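Local coordinates for tetratricopeptide TPR_2 repeat protein (Thermobaculum terrenum, PDB 5DJS) that is of unknown function but joins tetratricopeptide repeats to a GT-B fold of glycosyl transferase family 41 and carries bound uridine-5'-diphosphate in this structure, at residues Ala45-Gly50 / Glu76-Tyr81; Gly57-Ala62 / Leu87-Gln92. The protein carries 1 engineered substitution. All coordinates share one frame; numbering follows the deposited sequence.

Contact 1. Residues Ala45-Gly50 / Glu76-Tyr81; sequences ALHLLG and EASYHY
The imidazole of His47 lies against the phenol ring of Tyr79 in an offset stack, the ring centroids 4.6 Å apart and the planes inclined at 30°. Because the rings are displaced, it is one flank of the tyrosine that does the touching: Tyr79 CD1 sits over a face of the imidazole, toward its rim, and comes within 3.3 Å of His47 ND1. The neighbouring Tyr79 CE1 lies 3.5 Å from His47 CB, so the histidine meets the tyrosine with the root of its side chain as well as with the ring. That reach depends on His47 extending CG anti to its own backbone N (chi1 168°). Farther along the imidazole, His47 CE1 approaches Ser78 O at 3.7 Å, a contact without a hydrogen bond.

The two helices, 43-56 and 77-89, are the first helices (helix A) of consecutive tetratricopeptide repeats, and the stack bridges them near the start of each; packing of A against the next A is what stacks repeats into a superhelix. The flat imidazole of His47 can lie against the phenol's flank, while the length of tyrosine carries Tyr79 OH on to bond with Ser43 OG, at the beginning of the helix that bears His47.

Behind the tyrosine, on the face turned from His47, Glu76 lays its CG over the ring centre. Glu76 is the N-cap residue of helix 77-89, and its carboxylate caps the first turn. Glu76 OE2 accepts from Ser78 N at 3.1 Å, with an N-H...O angle of 159°, and from Ser78 OG at 2.8 Å, the two donors arriving from opposite faces of the carboxylate plane. Glutamate is long enough both to cover the ring and to turn back to the helix start. Leu66 of helix 59-72 packs against His47.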
loop_
_atom_site.group_PDB
_atom_site.type_symbol
_atom_site.label_atom_id
_atom_site.label_comp_id
_atom_site.label_asym_id
_atom_site.label_seq_id
_atom_site.Cartn_x
_atom_site.Cartn_y
_atom_site.Cartn_z
ATOM N N ALA A 45 21.342 -17.791 -5.649
ATOM C CA ALA A 45 20.925 -18.188 -4.315
ATOM C C ALA A 45 21.099 -17.015 -3.350
ATOM O O ALA A 45 20.268 -16.805 -2.462
ATOM C CB ALA A 45 21.743 -19.383 -3.853
ATOM N N LEU A 46 22.204 -16.285 -3.513
ATOM C CA LEU A 46 22.382 -14.960 -2.911
ATOM C C LEU A 46 21.184 -14.068 -3.210
ATOM O O LEU A 46 20.592 -13.500 -2.298
ATOM C CB LEU A 46 23.658 -14.284 -3.444
ATOM C CG LEU A 46 24.988 -14.335 -2.668
ATOM C CD1 LEU A 46 24.974 -15.163 -1.391
ATOM C CD2 LEU A 46 26.110 -14.797 -3.582
ATOM N N HIS A 47 20.840 -13.967 -4.492
ATOM C CA HIS A 47 19.670 -13.201 -4.944
ATOM C C HIS A 47 18.335 -13.614 -4.296
ATOM O O HIS A 47 17.567 -12.753 -3.866
ATOM C CB HIS A 47 19.527 -13.306 -6.461
ATOM C CG HIS A 47 18.215 -12.799 -6.974
ATOM N ND1 HIS A 47 17.884 -11.463 -6.954
ATOM C CD2 HIS A 47 17.153 -13.447 -7.513
ATOM C CE1 HIS A 47 16.676 -11.308 -7.466
ATOM N NE2 HIS A 47 16.209 -12.495 -7.806
ATOM N N LEU A 48 18.063 -14.915 -4.244
ATOM C CA LEU A 48 16.802 -15.420 -3.698
ATOM C C LEU A 48 16.687 -15.196 -2.184
ATOM O O LEU A 48 15.627 -14.773 -1.697
ATOM C CB LEU A 48 16.619 -16.906 -4.040
ATOM C CG LEU A 48 15.298 -17.590 -3.647
ATOM C CD1 LEU A 48 14.072 -16.773 -4.038
ATOM C CD2 LEU A 48 15.231 -18.974 -4.275
ATOM N N LEU A 49 17.772 -15.480 -1.456
ATOM C CA LEU A 49 17.899 -15.066 -0.047
ATOM C C LEU A 49 17.726 -13.558 0.139
ATOM O O LEU A 49 17.168 -13.115 1.138
ATOM C CB LEU A 49 19.249 -15.464 0.538
ATOM C CG LEU A 49 19.394 -16.790 1.261
ATOM C CD1 LEU A 49 20.855 -17.020 1.598
ATOM C CD2 LEU A 49 18.581 -16.825 2.540
ATOM N N GLY A 50 18.240 -12.785 -0.811
ATOM C CA GLY A 50 17.949 -11.364 -0.924
ATOM C C GLY A 50 16.469 -11.032 -0.907
ATOM O O GLY A 50 16.044 -10.266 -0.045
ATOM N N GLU A 76 22.653 -8.932 -14.876
ATOM C CA GLU A 76 21.345 -9.534 -14.587
ATOM C C GLU A 76 20.439 -8.466 -14.004
ATOM O O GLU A 76 20.659 -8.026 -12.894
ATOM C CB GLU A 76 21.511 -10.744 -13.644
ATOM C CG GLU A 76 20.224 -11.392 -13.131
ATOM C CD GLU A 76 19.232 -11.717 -14.224
ATOM O OE1 GLU A 76 19.592 -12.488 -15.131
ATOM O OE2 GLU A 76 18.096 -11.201 -14.173
ATOM N N ALA A 77 19.436 -8.051 -14.778
ATOM C CA ALA A 77 18.512 -6.971 -14.408
ATOM C C ALA A 77 17.688 -7.232 -13.147
ATOM O O ALA A 77 17.398 -6.287 -12.404
ATOM C CB ALA A 77 17.562 -6.673 -15.563
ATOM N N SER A 78 17.286 -8.481 -12.911
ATOM C CA SER A 78 16.423 -8.792 -11.762
ATOM C C SER A 78 17.120 -8.562 -10.418
ATOM O O SER A 78 16.467 -8.237 -9.437
ATOM C CB SER A 78 15.861 -10.221 -11.837
ATOM O OG SER A 78 16.872 -11.202 -11.661
ATOM N N TYR A 79 18.441 -8.714 -10.388
ATOM C CA TYR A 79 19.223 -8.473 -9.174
ATOM C C TYR A 79 19.233 -6.984 -8.834
ATOM O O TYR A 79 19.157 -6.616 -7.656
ATOM C CB TYR A 79 20.668 -8.975 -9.324
ATOM C CG TYR A 79 20.851 -10.471 -9.601
ATOM C CD1 TYR A 79 19.773 -11.365 -9.610
ATOM C CD2 TYR A 79 22.122 -10.992 -9.827
ATOM C CE1 TYR A 79 19.959 -12.715 -9.859
ATOM C CE2 TYR A 79 22.310 -12.346 -10.076
ATOM C CZ TYR A 79 21.222 -13.201 -10.087
ATOM O OH TYR A 79 21.392 -14.547 -10.327
ATOM N N HIS A 80 19.325 -6.142 -9.868
ATOM C CA HIS A 80 19.178 -4.689 -9.714
ATOM C C HIS A 80 17.771 -4.285 -9.301
ATOM O O HIS A 80 17.615 -3.430 -8.432
ATOM C CB HIS A 80 19.552 -3.953 -10.996
ATOM C CG HIS A 80 21.002 -4.062 -11.349
ATOM N ND1 HIS A 80 21.960 -3.214 -10.836
ATOM C CD2 HIS A 80 21.654 -4.910 -12.180
ATOM C CE1 HIS A 80 23.140 -3.539 -11.334
ATOM N NE2 HIS A 80 22.982 -4.565 -12.150
ATOM N N TYR A 81 16.763 -4.895 -9.922
ATOM C CA TYR A 81 15.354 -4.647 -9.579
ATOM C C TYR A 81 15.106 -4.841 -8.086
ATOM O O TYR A 81 14.656 -3.934 -7.400
ATOM C CB TYR A 81 14.431 -5.568 -10.395
ATOM C CG TYR A 81 12.999 -5.635 -9.909
ATOM C CD1 TYR A 81 12.202 -4.495 -9.875
ATOM C CD2 TYR A 81 12.439 -6.846 -9.489
ATOM C CE1 TYR A 81 10.884 -4.553 -9.435
ATOM C CE2 TYR A 81 11.126 -6.914 -9.043
ATOM C CZ TYR A 81 10.355 -5.763 -9.018
ATOM O OH TYR A 81 9.059 -5.814 -8.581
#

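Contact 2. Residues Gly57-Ala62 / Leu87-Gln92; sequences GNYGLA and LVASGQ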
loop_
_atom_site.group_PDB
_atom_site.type_symbol
_atom_site.label_atom_id
_atom_site.label_comp_id
_atom_site.label_asym_id
_atom_site.label_seq_id
_atom_site.Cartn_x
_atom_site.Cartn_y
_atom_site.Cartn_z
ATOM N N GLY A 57 11.532 -8.106 5.777
ATOM C CA GLY A 57 11.859 -6.802 6.367
ATOM C C GLY A 57 13.285 -6.630 6.876
ATOM O O GLY A 57 13.634 -5.554 7.360
ATOM N N ASN A 58 14.113 -7.673 6.771
ATOM C CA ASN A 58 15.529 -7.589 7.152
ATOM C C ASN A 58 16.349 -6.899 6.063
ATOM O O ASN A 58 17.136 -7.540 5.375
ATOM C CB ASN A 58 16.107 -8.986 7.400
ATOM C CG ASN A 58 15.361 -9.747 8.468
ATOM O OD1 ASN A 58 14.759 -10.797 8.191
ATOM N ND2 ASN A 58 15.387 -9.224 9.705
ATOM N N TYR A 59 16.174 -5.588 5.917
ATOM C CA TYR A 59 16.753 -4.866 4.781
ATOM C C TYR A 59 18.283 -4.798 4.815
ATOM O O TYR A 59 18.920 -4.731 3.764
ATOM C CB TYR A 59 16.153 -3.461 4.641
ATOM C CG TYR A 59 14.633 -3.422 4.571
ATOM C CD1 TYR A 59 13.912 -4.338 3.787
ATOM C CD2 TYR A 59 13.913 -2.456 5.272
ATOM C CE1 TYR A 59 12.527 -4.295 3.724
ATOM C CE2 TYR A 59 12.530 -2.404 5.198
ATOM C CZ TYR A 59 11.843 -3.331 4.432
ATOM O OH TYR A 59 10.474 -3.291 4.367
ATOM N N GLY A 60 18.866 -4.842 6.013
ATOM C CA GLY A 60 20.326 -4.898 6.190
ATOM C C GLY A 60 20.980 -6.101 5.530
ATOM O O GLY A 60 21.864 -5.943 4.693
ATOM N N LEU A 61 20.528 -7.299 5.902
ATOM C CA LEU A 61 20.990 -8.539 5.273
ATOM C C LEU A 61 20.610 -8.581 3.807
ATOM O O LEU A 61 21.446 -8.886 2.950
ATOM C CB LEU A 61 20.386 -9.762 5.964
ATOM C CG LEU A 61 20.817 -11.162 5.487
ATOM C CD1 LEU A 61 22.333 -11.354 5.464
ATOM C CD2 LEU A 61 20.179 -12.236 6.360
ATOM N N ALA A 62 19.339 -8.280 3.536
ATOM C CA ALA A 62 18.799 -8.283 2.178
ATOM C C ALA A 62 19.714 -7.522 1.231
ATOM O O ALA A 62 20.216 -8.093 0.258
ATOM C CB ALA A 62 17.410 -7.668 2.165
ATOM N N LEU A 87 16.128 -1.113 -1.213
ATOM C CA LEU A 87 16.626 0.230 -0.895
ATOM C C LEU A 87 15.508 1.257 -0.690
ATOM O O LEU A 87 15.556 2.029 0.272
ATOM C CB LEU A 87 17.596 0.718 -1.968
ATOM C CG LEU A 87 18.923 -0.048 -2.049
ATOM C CD1 LEU A 87 19.673 0.334 -3.321
ATOM C CD2 LEU A 87 19.794 0.200 -0.832
ATOM N N VAL A 88 14.515 1.256 -1.585
ATOM C CA VAL A 88 13.322 2.093 -1.418
ATOM C C VAL A 88 12.638 1.770 -0.087
ATOM O O VAL A 88 12.336 2.675 0.680
ATOM C CB VAL A 88 12.315 1.923 -2.587
ATOM C CG1 VAL A 88 10.951 2.529 -2.257
ATOM C CG2 VAL A 88 12.854 2.588 -3.840
ATOM N N ALA A 89 12.416 0.484 0.187
ATOM C CA ALA A 89 11.686 0.066 1.403
ATOM C C ALA A 89 12.458 0.370 2.693
ATOM O O ALA A 89 11.860 0.522 3.753
ATOM C CB ALA A 89 11.339 -1.416 1.344
ATOM N N SER A 90 13.782 0.444 2.590
ATOM C CA SER A 90 14.641 0.746 3.723
ATOM C C SER A 90 14.699 2.237 4.056
ATOM O O SER A 90 15.256 2.591 5.083
ATOM C CB SER A 90 16.057 0.234 3.448
ATOM O OG SER A 90 16.723 1.046 2.476
ATOM N N GLY A 91 14.155 3.099 3.194
ATOM C CA GLY A 91 14.211 4.547 3.375
ATOM C C GLY A 91 15.177 5.270 2.445
ATOM O O GLY A 91 15.258 6.503 2.474
ATOM N N GLN A 92 15.911 4.525 1.616
ATOM C CA GLN A 92 16.933 5.105 0.737
ATOM C C GLN A 92 16.345 5.188 -0.657
ATOM O O GLN A 92 16.719 4.423 -1.542
ATOM C CB GLN A 92 18.210 4.254 0.758
ATOM C CG GLN A 92 18.709 3.957 2.159
ATOM C CD GLN A 92 19.960 3.117 2.172
ATOM O OE1 GLN A 92 19.922 1.927 2.498
ATOM N NE2 GLN A 92 21.080 3.728 1.810
#
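Tyr59 lies against Ala89 and Ser90 near the end of helix 77-89, joining the start of helix 59-72 in one tetratricopeptide repeat to the helix end in the next. Beginning at the root, Tyr59 CB meets Ser90 CB at 3.9 Å. On the ring, Tyr59 CD2 rests 3.6 Å from Ser90 CA; Ser90 N lies over one face of the ring and Gly57 O over the other. Next comes Tyr59 CE2, 3.3 Å from Ala89 O, and then Tyr59 CZ, 3.7 Å from Ala89 CB. The small methyl of Ala89 lets the ring come close to the helix backbone. At the tip, Tyr59 OH bonds to Thr367 OG1, tying the repeats to the GT-B part of the chain; the tyrosine side chain is about 9 Å from the bound uridine-5'-diphosphate.

What the ring meets is a helix terminus finished by a Schellman motif, in which Gly91 readily adopts the positive phi (106°). Serine suits the preceding position because its short hydroxyl can fold back onto the last turn: Ser90 OG donates to Leu87 O at 2.7 Å, while Gln92 N reaches Leu87 O at 2.9 Å from the other face of the carbonyl plane.

In the fold
After two N-terminal helices the chain runs through helix 43-56, turns at Gly57 and Asn58 into helix 59-72, and then enters helix 77-89. Contact 1 closes the first loop, bringing the start of helix 77-89 back to residues 45-50. Contact 2 opens inside that loop, at residues 57-62, and closes beyond it at residues 87-92, so the two cross rather than nest. Helix 77-89 is thus held near both ends, by a different partner helix at each. The centres of the two contacts lie about 14 Å apart, and the contacts touch where Gly50 O packs 3.7 Å from Ala62 CB. Contact 2 also adjoins the GT-B part, through Asp371 bonded to Gly60 N.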